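Local coordinates for protein RIF2 (Saccharomyces cerevisiae, PDB 4BJ1), which interacts with RAP1 and RIF1 at yeast telomeres and takes part in telomere length regulation and transcriptional silencing, at residues L74-N78 with E141-I146; S247-L251 with L297-R302; A17-L21 with Y284-V289. One frame throughout, in Å; residues are numbered along the deposited sequence.

How the contacts relate
Contact 1 belongs to the P-loop-type ASCE domain, contact 2 to the AAA+ lid, and contact 3 ties the N-terminal helix 10-26 to that lid. Contacts 1 and 2 lie on opposite sides of the chain's centre, about 47 Å between their centres, and contact 1 stands about 36 Å from contact 3, centre to centre. Contacts 2 and 3, by contrast, are neighbours with centres about 13 Å apart. They join through Y248 OH and Y284 OH, 3.0 Å apart and probably hydrogen-bonded, and through L297 and I301 packing on helix 276-290. In sequence, the closure of 17-21 on 284-289 encloses contact 1, while the segments of contact 3 alternate with those of contact 2.

Contact 1. Residues L74-N78 with E141-I146; sequences LVDIN and ESIDHI
Strand 78-83, outermost in the parallel ASCE sheet of this chain, comes up beside strand 145-153 here, and N78 makes the first connections to S142, H145 and I146. The backbone O of N78 accepts the amide of I146 (N to O, 2.8 Å), while its own amide N gives a bond to S142 OG at 3.2 Å. That hydroxyl in turn donates to D144 O, 2.7 Å from OG and in the plane of the carbonyl, so one serine links the incoming strand to the turn leading into the other. With CG anti to the backbone N (chi1 -177°), the N78 amide extends toward H145. OD1 lies in the plane of the imidazole, at its edge, 3.5 Å from ND1, a weak though straight bond; a second weak one reaches OD1 from N139. ND2 runs past the aliphatic part of E141, 3.5 Å from CG. On the apolar side, the CD1 methyl of I146 meets V75 CG1 tip to tip and also touches I77 CG2, 3.9 Å away. I146 also hydrogen-bonds through its backbone to V80, and the parallel sheet has the 5-1-4-3-2 strand order of an ASCE P-loop NTPase fold.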
ATOM      1  N   LEU A  74      12.018   4.230 -10.890  1.00117.98           N
ATOM      2  CA  LEU A  74      11.824   4.305 -12.349  1.00121.48           C
ATOM      3  C   LEU A  74      13.172   4.422 -13.094  1.00124.24           C
ATOM      4  O   LEU A  74      13.274   3.967 -14.235  1.00127.33           O
ATOM      5  CB  LEU A  74      10.907   5.504 -12.691  1.00122.04           C
ATOM      6  CG  LEU A  74      10.580   5.771 -14.162  1.00130.80           C
ATOM      7  CD1 LEU A  74       9.127   6.117 -14.332  1.00134.32           C
ATOM      8  CD2 LEU A  74      11.477   6.868 -14.745  1.00130.67           C
ATOM      9  N   VAL A  75      14.182   5.065 -12.450  1.00116.21           N
ATOM     10  CA  VAL A  75      15.537   5.299 -12.975  1.00113.72           C
ATOM     11  C   VAL A  75      16.239   3.966 -13.287  1.00118.25           C
ATOM     12  O   VAL A  75      16.397   3.121 -12.396  1.00116.31           O
ATOM     13  CB  VAL A  75      16.381   6.222 -12.045  1.00111.80           C
ATOM     14  CG1 VAL A  75      17.754   6.516 -12.653  1.00110.43           C
ATOM     15  CG2 VAL A  75      15.640   7.527 -11.745  1.00110.26           C
ATOM     16  N   ASP A  76      16.632   3.792 -14.570  1.00117.62           N
ATOM     17  CA  ASP A  76      17.289   2.592 -15.115  1.00120.41           C
ATOM     18  C   ASP A  76      18.852   2.643 -15.040  1.00118.91           C
ATOM     19  O   ASP A  76      19.549   1.925 -15.783  1.00122.03           O
ATOM     20  CB  ASP A  76      16.788   2.335 -16.561  1.00128.57           C
ATOM     21  CG  ASP A  76      17.308   3.309 -17.619  1.00142.91           C
ATOM     22  OD1 ASP A  76      17.550   4.498 -17.277  1.00140.11           O
ATOM     23  OD2 ASP A  76      17.468   2.885 -18.788  1.00153.84           O
ATOM     24  N   ILE A  77      19.375   3.486 -14.124  1.00105.96           N
ATOM     25  CA  ILE A  77      20.790   3.750 -13.864  1.00100.27           C
ATOM     26  C   ILE A  77      21.018   3.615 -12.359  1.00 96.65           C
ATOM     27  O   ILE A  77      20.069   3.797 -11.597  1.00 96.86           O
ATOM     28  CB  ILE A  77      21.075   5.174 -14.433  1.00101.84           C
ATOM     29  CG1 ILE A  77      21.833   5.095 -15.777  1.00105.04           C
ATOM     30  CG2 ILE A  77      21.744   6.146 -13.447  1.00 97.75           C
ATOM     31  CD1 ILE A  77      20.954   4.684 -17.071  1.00113.57           C
ATOM     32  N   ASN A  78      22.236   3.271 -11.921  1.00 87.63           N
ATOM     33  CA  ASN A  78      22.515   3.135 -10.487  1.00 84.01           C
ATOM     34  C   ASN A  78      22.232   4.423  -9.687  1.00 84.85           C
ATOM     35  O   ASN A  78      22.635   5.517 -10.084  1.00 83.95           O
ATOM     36  CB  ASN A  78      23.919   2.638 -10.247  1.00 81.67           C
ATOM     37  CG  ASN A  78      24.238   2.419  -8.804  1.00107.48           C
ATOM     38  OD1 ASN A  78      24.753   3.311  -8.119  1.00101.01           O
ATOM     39  ND2 ASN A  78      24.002   1.204  -8.332  1.00107.69           N
ATOM     40  N   GLU A 141      28.148  -1.493 -10.974  1.00110.43           N
ATOM     41  CA  GLU A 141      26.773  -1.774 -11.354  1.00111.10           C
ATOM     42  C   GLU A 141      26.483  -1.272 -12.763  1.00112.46           C
ATOM     43  O   GLU A 141      25.925  -2.028 -13.567  1.00116.44           O
ATOM     44  CB  GLU A 141      25.798  -1.114 -10.356  1.00110.11           C
ATOM     45  CG  GLU A 141      25.779  -1.759  -8.984  1.00124.98           C
ATOM     46  CD  GLU A 141      24.680  -2.785  -8.833  1.00157.32           C
ATOM     47  OE1 GLU A 141      23.549  -2.385  -8.471  1.00156.58           O
ATOM     48  OE2 GLU A 141      24.935  -3.979  -9.117  1.00151.88           O
ATOM     49  N   SER A 142      26.814   0.021 -13.038  1.00101.55           N
ATOM     50  CA  SER A 142      26.608   0.710 -14.320  1.00 98.35           C
ATOM     51  C   SER A 142      27.651   1.791 -14.489  1.00 93.50           C
ATOM     52  O   SER A 142      28.313   2.128 -13.517  1.00 91.88           O
ATOM     53  CB  SER A 142      25.189   1.283 -14.426  1.00 99.50           C
ATOM     54  OG  SER A 142      24.874   2.220 -13.411  1.00 96.63           O
ATOM     55  N   ILE A 143      27.840   2.297 -15.718  1.00 86.71           N
ATOM     56  CA  ILE A 143      28.821   3.339 -16.033  1.00 83.67           C
ATOM     57  C   ILE A 143      28.365   4.659 -15.424  1.00 86.39           C
ATOM     58  O   ILE A 143      29.182   5.387 -14.842  1.00 84.90           O
ATOM     59  CB  ILE A 143      29.090   3.440 -17.561  1.00 88.02           C
ATOM     60  CG1 ILE A 143      30.018   2.324 -18.036  1.00 89.70           C
ATOM     61  CG2 ILE A 143      29.646   4.813 -17.957  1.00 87.74           C
ATOM     62  CD1 ILE A 143      29.941   2.085 -19.481  1.00 97.73           C
ATOM     63  N   ASP A 144      27.058   4.944 -15.547  1.00 83.05           N
ATOM     64  CA  ASP A 144      26.442   6.154 -15.015  1.00 81.25           C
ATOM     65  C   ASP A 144      25.890   5.915 -13.602  1.00 84.20           C
ATOM     66  O   ASP A 144      25.363   4.841 -13.323  1.00 85.74           O
ATOM     67  CB  ASP A 144      25.324   6.634 -15.954  1.00 85.08           C
ATOM     68  CG  ASP A 144      25.779   6.967 -17.361  1.00 94.76           C
ATOM     69  OD1 ASP A 144      26.637   7.869 -17.513  1.00 92.98           O
ATOM     70  OD2 ASP A 144      25.246   6.355 -18.318  1.00102.94           O
ATOM     71  N   HIS A 145      26.001   6.908 -12.721  1.00 76.22           N
ATOM     72  CA  HIS A 145      25.513   6.828 -11.345  1.00 74.62           C
ATOM     73  C   HIS A 145      24.800   8.107 -10.997  1.00 81.05           C
ATOM     74  O   HIS A 145      25.084   9.140 -11.592  1.00 82.34           O
ATOM     75  CB  HIS A 145      26.672   6.642 -10.349  1.00 74.70           C
ATOM     76  CG  HIS A 145      27.586   5.513 -10.687  1.00 79.66           C
ATOM     77  ND1 HIS A 145      27.363   4.239 -10.200  1.00 81.93           N
ATOM     78  CD2 HIS A 145      28.674   5.497 -11.496  1.00 82.94           C
ATOM     79  CE1 HIS A 145      28.338   3.494 -10.701  1.00 83.56           C
ATOM     80  NE2 HIS A 145      29.154   4.210 -11.494  1.00 84.32           N
ATOM     81  N   ILE A 146      23.879   8.042 -10.027  1.00 78.28           N
ATOM     82  CA  ILE A 146      23.135   9.184  -9.507  1.00 77.20           C
ATOM     83  C   ILE A 146      23.255   9.118  -8.001  1.00 79.99           C
ATOM     84  O   ILE A 146      22.904   8.105  -7.385  1.00 79.47           O
ATOM     85  CB  ILE A 146      21.659   9.246  -9.979  1.00 81.47           C
ATOM     86  CG1 ILE A 146      21.561   9.675 -11.458  1.00 84.55           C
ATOM     87  CG2 ILE A 146      20.844  10.197  -9.091  1.00 82.06           C
ATOM     88  CD1 ILE A 146      20.142   9.492 -12.113  1.00 90.97           C
TER

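Contact 2. Residues S247-L251 with L297-R302; sequences SYNSL and LLDKIR
L251 reaches straight across from helix 243-257 and overlaps L298 and I301 of helix 294-304, two helices of the AAA+ lid domain. The short segments run nearly parallel, 7° apart in direction, with their axes 11.1 Å from each other at closest approach. That separation leaves room for side chains to fill the interface. A chi1 of -178° swings CG of L251 away from the backbone N, which carries the isobutyl group outward and splits its two methyls between different partners. CD2 goes to L298, 3.6 Å from that residue's CD2, where the two leucines meet at a slant; the same methyl lies 4.0 Å from I301 CG2. CD1 turns to R302 and meets the NH1 end of an arginine chain bent at chi3 (25°), the two side chains crossing at about a right angle. Were the L251 side chain cut back to an alanine, L298 CD2 and I301 CG2 would probably lose the methyl they pack on, and the R302 arm would be freer to turn.

Further inside, Y248 extends alongside this apolar patch. Its CE1 is 3.7 Å from I301 CD1, the isoleucine crossing the tyrosine nearly perpendicularly, and L297 CD2 stands 4.3 Å from Y248 CD1. The hydroxyl end of Y248 is held by the carbonyl of I234, besides Y284, while its ring stacks on F236 and also meets F13 of helix 10-26. The tyrosine thus links helix 243-257 to helices 10-26, 276-290 and 294-304, with I301 and L297 packed obliquely against it. At the outer edge of the interface, the guanidinium of R302 lies with one face over the carbonyl O of L298 of its own helix, which sits 3.6 Å above the plane and off toward the rim.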
ATOM      1  N   SER A 247     -21.212  -0.776   2.050  1.00 84.06           N
ATOM      2  CA  SER A 247     -21.604  -0.619   3.462  1.00 83.14           C
ATOM      3  C   SER A 247     -20.615   0.296   4.166  1.00 84.57           C
ATOM      4  O   SER A 247     -21.043   1.263   4.806  1.00 85.85           O
ATOM      5  CB  SER A 247     -21.607  -1.956   4.196  1.00 86.03           C
ATOM      6  OG  SER A 247     -22.408  -2.926   3.553  1.00104.31           O
ATOM      7  N   TYR A 248     -19.296  -0.010   4.051  1.00 75.98           N
ATOM      8  CA  TYR A 248     -18.283   0.793   4.699  1.00 73.58           C
ATOM      9  C   TYR A 248     -18.359   2.267   4.244  1.00 78.53           C
ATOM     10  O   TYR A 248     -18.532   3.146   5.088  1.00 79.82           O
ATOM     11  CB  TYR A 248     -16.854   0.190   4.556  1.00 72.08           C
ATOM     12  CG  TYR A 248     -15.790   1.164   5.018  1.00 70.23           C
ATOM     13  CD1 TYR A 248     -15.467   1.285   6.370  1.00 70.44           C
ATOM     14  CD2 TYR A 248     -15.197   2.053   4.124  1.00 70.72           C
ATOM     15  CE1 TYR A 248     -14.569   2.256   6.820  1.00 67.74           C
ATOM     16  CE2 TYR A 248     -14.295   3.025   4.562  1.00 70.57           C
ATOM     17  CZ  TYR A 248     -13.994   3.129   5.911  1.00 73.28           C
ATOM     18  OH  TYR A 248     -13.150   4.110   6.345  1.00 69.46           O
ATOM     19  N   ASN A 249     -18.270   2.528   2.931  1.00 74.03           N
ATOM     20  CA  ASN A 249     -18.269   3.894   2.441  1.00 74.51           C
ATOM     21  C   ASN A 249     -19.600   4.630   2.664  1.00 84.75           C
ATOM     22  O   ASN A 249     -19.566   5.826   2.965  1.00 85.94           O
ATOM     23  CB  ASN A 249     -17.802   3.978   1.001  1.00 67.79           C
ATOM     24  CG  ASN A 249     -16.343   3.670   0.812  1.00 78.83           C
ATOM     25  OD1 ASN A 249     -15.467   4.062   1.596  1.00 78.77           O
ATOM     26  ND2 ASN A 249     -16.039   2.958  -0.245  1.00 70.46           N
ATOM     27  N   SER A 250     -20.751   3.939   2.581  1.00 84.21           N
ATOM     28  CA  SER A 250     -22.028   4.607   2.845  1.00 87.44           C
ATOM     29  C   SER A 250     -22.102   5.117   4.283  1.00 91.89           C
ATOM     30  O   SER A 250     -22.506   6.264   4.487  1.00 93.37           O
ATOM     31  CB  SER A 250     -23.207   3.694   2.550  1.00 93.32           C
ATOM     32  OG  SER A 250     -23.221   3.416   1.162  1.00109.36           O
ATOM     33  N   LEU A 251     -21.666   4.280   5.270  1.00 86.05           N
ATOM     34  CA  LEU A 251     -21.668   4.617   6.695  1.00 84.55           C
ATOM     35  C   LEU A 251     -20.828   5.844   6.922  1.00 84.57           C
ATOM     36  O   LEU A 251     -21.304   6.777   7.563  1.00 86.04           O
ATOM     37  CB  LEU A 251     -21.150   3.464   7.573  1.00 82.84           C
ATOM     38  CG  LEU A 251     -21.188   3.762   9.080  1.00 88.50           C
ATOM     39  CD1 LEU A 251     -22.551   3.496   9.656  1.00 92.13           C
ATOM     40  CD2 LEU A 251     -20.139   2.997   9.829  1.00 89.41           C
ATOM     41  N   LEU A 297     -16.069  -2.861  13.608  1.00 74.16           N
ATOM     42  CA  LEU A 297     -15.542  -1.681  12.922  1.00 71.29           C
ATOM     43  C   LEU A 297     -16.601  -0.601  12.778  1.00 76.77           C
ATOM     44  O   LEU A 297     -16.372   0.524  13.217  1.00 75.43           O
ATOM     45  CB  LEU A 297     -14.898  -2.038  11.568  1.00 69.35           C
ATOM     46  CG  LEU A 297     -14.346  -0.876  10.718  1.00 71.93           C
ATOM     47  CD1 LEU A 297     -13.148  -0.228  11.352  1.00 71.18           C
ATOM     48  CD2 LEU A 297     -13.931  -1.353   9.378  1.00 72.90           C
ATOM     49  N   LEU A 298     -17.776  -0.954  12.227  1.00 77.14           N
ATOM     50  CA  LEU A 298     -18.889  -0.017  12.012  1.00 79.26           C
ATOM     51  C   LEU A 298     -19.371   0.603  13.312  1.00 83.16           C
ATOM     52  O   LEU A 298     -19.677   1.796  13.348  1.00 83.42           O
ATOM     53  CB  LEU A 298     -20.048  -0.697  11.270  1.00 81.77           C
ATOM     54  CG  LEU A 298     -19.725  -1.395   9.933  1.00 86.93           C
ATOM     55  CD1 LEU A 298     -20.887  -2.199   9.470  1.00 88.92           C
ATOM     56  CD2 LEU A 298     -19.318  -0.402   8.842  1.00 90.93           C
ATOM     57  N   ASP A 299     -19.377  -0.200  14.390  1.00 79.93           N
ATOM     58  CA  ASP A 299     -19.751   0.209  15.740  1.00 80.97           C
ATOM     59  C   ASP A 299     -18.797   1.273  16.269  1.00 81.86           C
ATOM     60  O   ASP A 299     -19.238   2.200  16.927  1.00 83.67           O
ATOM     61  CB  ASP A 299     -19.766  -1.011  16.668  1.00 84.22           C
ATOM     62  CG  ASP A 299     -19.940  -0.667  18.126  1.00106.97           C
ATOM     63  OD1 ASP A 299     -21.098  -0.525  18.561  1.00111.63           O
ATOM     64  OD2 ASP A 299     -18.905  -0.487  18.825  1.00115.58           O
ATOM     65  N   LYS A 300     -17.497   1.132  16.008  1.00 74.81           N
ATOM     66  CA  LYS A 300     -16.482   2.077  16.455  1.00 72.41           C
ATOM     67  C   LYS A 300     -16.607   3.406  15.735  1.00 77.86           C
ATOM     68  O   LYS A 300     -16.615   4.442  16.396  1.00 79.09           O
ATOM     69  CB  LYS A 300     -15.093   1.472  16.328  1.00 70.88           C
ATOM     70  CG  LYS A 300     -14.927   0.314  17.294  1.00 77.14           C
ATOM     71  CD  LYS A 300     -13.533  -0.232  17.302  1.00 85.03           C
ATOM     72  CE  LYS A 300     -13.441  -1.476  18.140  1.00 94.88           C
ATOM     73  NZ  LYS A 300     -12.039  -1.945  18.233  1.00108.99           N
ATOM     74  N   ILE A 301     -16.820   3.383  14.403  1.00 74.38           N
ATOM     75  CA  ILE A 301     -17.010   4.596  13.582  1.00 74.66           C
ATOM     76  C   ILE A 301     -18.282   5.390  14.026  1.00 80.93           C
ATOM     77  O   ILE A 301     -18.274   6.628  14.145  1.00 81.18           O
ATOM     78  CB  ILE A 301     -17.014   4.211  12.070  1.00 76.86           C
ATOM     79  CG1 ILE A 301     -15.696   3.481  11.684  1.00 74.56           C
ATOM     80  CG2 ILE A 301     -17.243   5.432  11.178  1.00 78.93           C
ATOM     81  CD1 ILE A 301     -15.659   2.833  10.315  1.00 79.95           C
ATOM     82  N   ARG A 302     -19.348   4.649  14.318  1.00 78.84           N
ATOM     83  CA  ARG A 302     -20.633   5.192  14.726  1.00 81.32           C
ATOM     84  C   ARG A 302     -20.628   5.691  16.189  1.00 87.90           C
ATOM     85  O   ARG A 302     -21.078   6.815  16.466  1.00 89.34           O
ATOM     86  CB  ARG A 302     -21.706   4.102  14.512  1.00 80.84           C
ATOM     87  CG  ARG A 302     -23.099   4.576  14.057  1.00 98.07           C
ATOM     88  CD  ARG A 302     -23.919   3.494  13.331  1.00108.31           C
ATOM     89  NE  ARG A 302     -23.502   2.134  13.707  1.00118.20           N
ATOM     90  CZ  ARG A 302     -23.530   1.073  12.904  1.00128.14           C
ATOM     91  NH1 ARG A 302     -23.999   1.177  11.664  1.00110.65           N
ATOM     92  NH2 ARG A 302     -23.098  -0.106  13.339  1.00111.08           N
TER

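Contact 3. Residues A17-L21 with Y284-V289; sequences ALQEL and YTEIIV
L18 and I288 lie alongside each other, pointing opposite ways, where helix 10-26 lies antiparallel to helix 276-290, so that the N-terminal helix packs on the AAA+ lid. The axes of the short segments come within 10.5 Å at an angle of 171°, and the contact between them is built of apolar groups. L18 puts CD1 at 3.8 Å from I288 CG2. V289 meets the same leucine at about a right angle, its CG2 lying 3.9 Å from L18 CD2, so the branched end of L18 is engaged by two consecutive residues of the partner helix.

One turn on, L21 points at the lid helix with a trans chi1 (-171°), and its CD2 methyl enters among Y284, T285 and I288. It lies near the plane of the Y284 ring, at the edge, and 3.8 Å from that residue's CB, with tyrosine and leucine nearly perpendicular. T285 approaches at a slant, CG2 being 3.6 Å from L21 CD2; the hydroxyl of T285 bonds instead to the carbonyl of N282, back along its own helix. The Y284 hydroxyl is taken up by Y248, and I287 CD1 of the same helix as Y284 lies over one face of the tyrosine ring, toward the rim.

The dimer adds to this site: L18 packs on L18 of the second subunit, and T285 on V289 of that subunit. Within the chain, I288 completes the seam by turning its CD1 toward helix 10-26, where it stands 3.9 Å from L21 CD2 and 4.3 Å from A17 CB.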
ATOM      1  N   ALA A  17      -7.808  -2.420   3.826  1.00 60.05           N
ATOM      2  CA  ALA A  17      -8.133  -1.111   4.376  1.00 58.70           C
ATOM      3  C   ALA A  17      -6.852  -0.525   4.959  1.00 64.07           C
ATOM      4  O   ALA A  17      -6.546   0.634   4.698  1.00 65.03           O
ATOM      5  CB  ALA A  17      -9.217  -1.225   5.444  1.00 59.76           C
ATOM      6  N   LEU A  18      -6.066  -1.332   5.681  1.00 60.65           N
ATOM      7  CA  LEU A  18      -4.809  -0.871   6.240  1.00 60.33           C
ATOM      8  C   LEU A  18      -3.830  -0.417   5.178  1.00 63.19           C
ATOM      9  O   LEU A  18      -3.319   0.704   5.284  1.00 64.49           O
ATOM     10  CB  LEU A  18      -4.207  -1.895   7.175  1.00 62.60           C
ATOM     11  CG  LEU A  18      -4.734  -1.729   8.583  1.00 70.56           C
ATOM     12  CD1 LEU A  18      -4.950  -3.055   9.257  1.00 73.67           C
ATOM     13  CD2 LEU A  18      -3.834  -0.800   9.402  1.00 74.20           C
ATOM     14  N   GLN A  19      -3.679  -1.197   4.088  1.00 57.03           N
ATOM     15  CA  GLN A  19      -2.831  -0.803   2.961  1.00 53.91           C
ATOM     16  C   GLN A  19      -3.365   0.451   2.260  1.00 57.68           C
ATOM     17  O   GLN A  19      -2.568   1.349   2.003  1.00 57.73           O
ATOM     18  CB  GLN A  19      -2.714  -1.934   1.970  1.00 54.81           C
ATOM     19  CG  GLN A  19      -1.643  -1.717   0.929  1.00 50.82           C
ATOM     20  CD  GLN A  19      -2.062  -2.373  -0.344  1.00 69.98           C
ATOM     21  OE1 GLN A  19      -3.239  -2.382  -0.700  1.00 62.98           O
ATOM     22  NE2 GLN A  19      -1.122  -2.964  -1.046  1.00 66.14           N
ATOM     23  N   GLU A  20      -4.702   0.558   2.016  1.00 53.54           N
ATOM     24  CA  GLU A  20      -5.226   1.743   1.345  1.00 52.87           C
ATOM     25  C   GLU A  20      -5.114   2.983   2.178  1.00 62.18           C
ATOM     26  O   GLU A  20      -4.774   4.021   1.628  1.00 63.16           O
ATOM     27  CB  GLU A  20      -6.644   1.584   0.803  1.00 54.43           C
ATOM     28  CG  GLU A  20      -6.851   2.577  -0.336  1.00 60.59           C
ATOM     29  CD  GLU A  20      -8.088   2.531  -1.206  1.00 75.69           C
ATOM     30  OE1 GLU A  20      -8.918   1.619  -1.010  1.00 67.69           O
ATOM     31  OE2 GLU A  20      -8.240   3.425  -2.072  1.00 74.68           O
ATOM     32  N   LEU A  21      -5.375   2.895   3.498  1.00 61.09           N
ATOM     33  CA  LEU A  21      -5.264   4.040   4.404  1.00 60.85           C
ATOM     34  C   LEU A  21      -3.793   4.515   4.370  1.00 63.42           C
ATOM     35  O   LEU A  21      -3.552   5.708   4.175  1.00 62.15           O
ATOM     36  CB  LEU A  21      -5.766   3.650   5.813  1.00 61.44           C
ATOM     37  CG  LEU A  21      -5.947   4.756   6.874  1.00 66.33           C
ATOM     38  CD1 LEU A  21      -7.028   5.786   6.480  1.00 65.96           C
ATOM     39  CD2 LEU A  21      -6.321   4.137   8.197  1.00 70.53           C
ATOM     40  N   TYR A 284      -7.635   6.228  13.078  1.00 64.94           N
ATOM     41  CA  TYR A 284      -8.244   5.289  12.153  1.00 62.72           C
ATOM     42  C   TYR A 284      -7.528   3.953  12.033  1.00 66.36           C
ATOM     43  O   TYR A 284      -8.218   2.932  11.967  1.00 67.44           O
ATOM     44  CB  TYR A 284      -8.431   5.927  10.792  1.00 62.48           C
ATOM     45  CG  TYR A 284      -9.845   5.789  10.301  1.00 63.28           C
ATOM     46  CD1 TYR A 284     -10.877   6.522  10.880  1.00 66.11           C
ATOM     47  CD2 TYR A 284     -10.163   4.903   9.271  1.00 63.05           C
ATOM     48  CE1 TYR A 284     -12.188   6.382  10.446  1.00 67.96           C
ATOM     49  CE2 TYR A 284     -11.472   4.750   8.832  1.00 64.49           C
ATOM     50  CZ  TYR A 284     -12.481   5.495   9.422  1.00 75.28           C
ATOM     51  OH  TYR A 284     -13.777   5.370   8.996  1.00 82.10           O
ATOM     52  N   THR A 285      -6.179   3.926  11.994  1.00 61.49           N
ATOM     53  CA  THR A 285      -5.477   2.637  11.940  1.00 61.02           C
ATOM     54  C   THR A 285      -5.822   1.815  13.209  1.00 66.81           C
ATOM     55  O   THR A 285      -6.078   0.623  13.099  1.00 67.08           O
ATOM     56  CB  THR A 285      -3.972   2.781  11.714  1.00 62.96           C
ATOM     57  OG1 THR A 285      -3.434   3.448  12.821  1.00 59.98           O
ATOM     58  CG2 THR A 285      -3.623   3.534  10.436  1.00 60.50           C
ATOM     59  N   GLU A 286      -5.949   2.481  14.373  1.00 63.89           N
ATOM     60  CA  GLU A 286      -6.351   1.846  15.629  1.00 64.47           C
ATOM     61  C   GLU A 286      -7.716   1.194  15.549  1.00 67.15           C
ATOM     62  O   GLU A 286      -7.807   0.010  15.848  1.00 65.57           O
ATOM     63  CB  GLU A 286      -6.312   2.833  16.793  1.00 67.43           C
ATOM     64  CG  GLU A 286      -4.915   3.067  17.322  1.00 78.92           C
ATOM     65  CD  GLU A 286      -4.842   4.056  18.463  1.00102.24           C
ATOM     66  OE1 GLU A 286      -5.812   4.132  19.253  1.00 93.04           O
ATOM     67  OE2 GLU A 286      -3.799   4.739  18.583  1.00 94.76           O
ATOM     68  N   ILE A 287      -8.766   1.929  15.112  1.00 65.44           N
ATOM     69  CA  ILE A 287     -10.106   1.342  14.998  1.00 66.88           C
ATOM     70  C   ILE A 287     -10.083   0.127  14.070  1.00 72.34           C
ATOM     71  O   ILE A 287     -10.659  -0.893  14.440  1.00 75.24           O
ATOM     72  CB  ILE A 287     -11.270   2.319  14.664  1.00 71.09           C
ATOM     73  CG1 ILE A 287     -11.126   2.949  13.270  1.00 71.18           C
ATOM     74  CG2 ILE A 287     -11.462   3.387  15.757  1.00 72.98           C
ATOM     75  CD1 ILE A 287     -12.317   3.635  12.768  1.00 81.15           C
ATOM     76  N   ILE A 288      -9.364   0.199  12.918  1.00 65.66           N
ATOM     77  CA  ILE A 288      -9.264  -0.931  11.972  1.00 64.32           C
ATOM     78  C   ILE A 288      -8.553  -2.104  12.627  1.00 67.09           C
ATOM     79  O   ILE A 288      -9.132  -3.172  12.696  1.00 68.20           O
ATOM     80  CB  ILE A 288      -8.657  -0.543  10.571  1.00 66.01           C
ATOM     81  CG1 ILE A 288      -9.528   0.565   9.887  1.00 66.30           C
ATOM     82  CG2 ILE A 288      -8.518  -1.778   9.669  1.00 64.15           C
ATOM     83  CD1 ILE A 288      -8.907   1.333   8.836  1.00 64.97           C
ATOM     84  N   VAL A 289      -7.321  -1.896  13.127  1.00 62.50           N
ATOM     85  CA  VAL A 289      -6.480  -2.901  13.798  1.00 61.28           C
ATOM     86  C   VAL A 289      -7.223  -3.569  14.987  1.00 68.41           C
ATOM     87  O   VAL A 289      -7.349  -4.793  14.991  1.00 69.37           O
ATOM     88  CB  VAL A 289      -5.098  -2.310  14.189  1.00 62.14           C
ATOM     89  CG1 VAL A 289      -4.437  -3.094  15.307  1.00 62.63           C
ATOM     90  CG2 VAL A 289      -4.179  -2.230  12.979  1.00 60.82           C
TER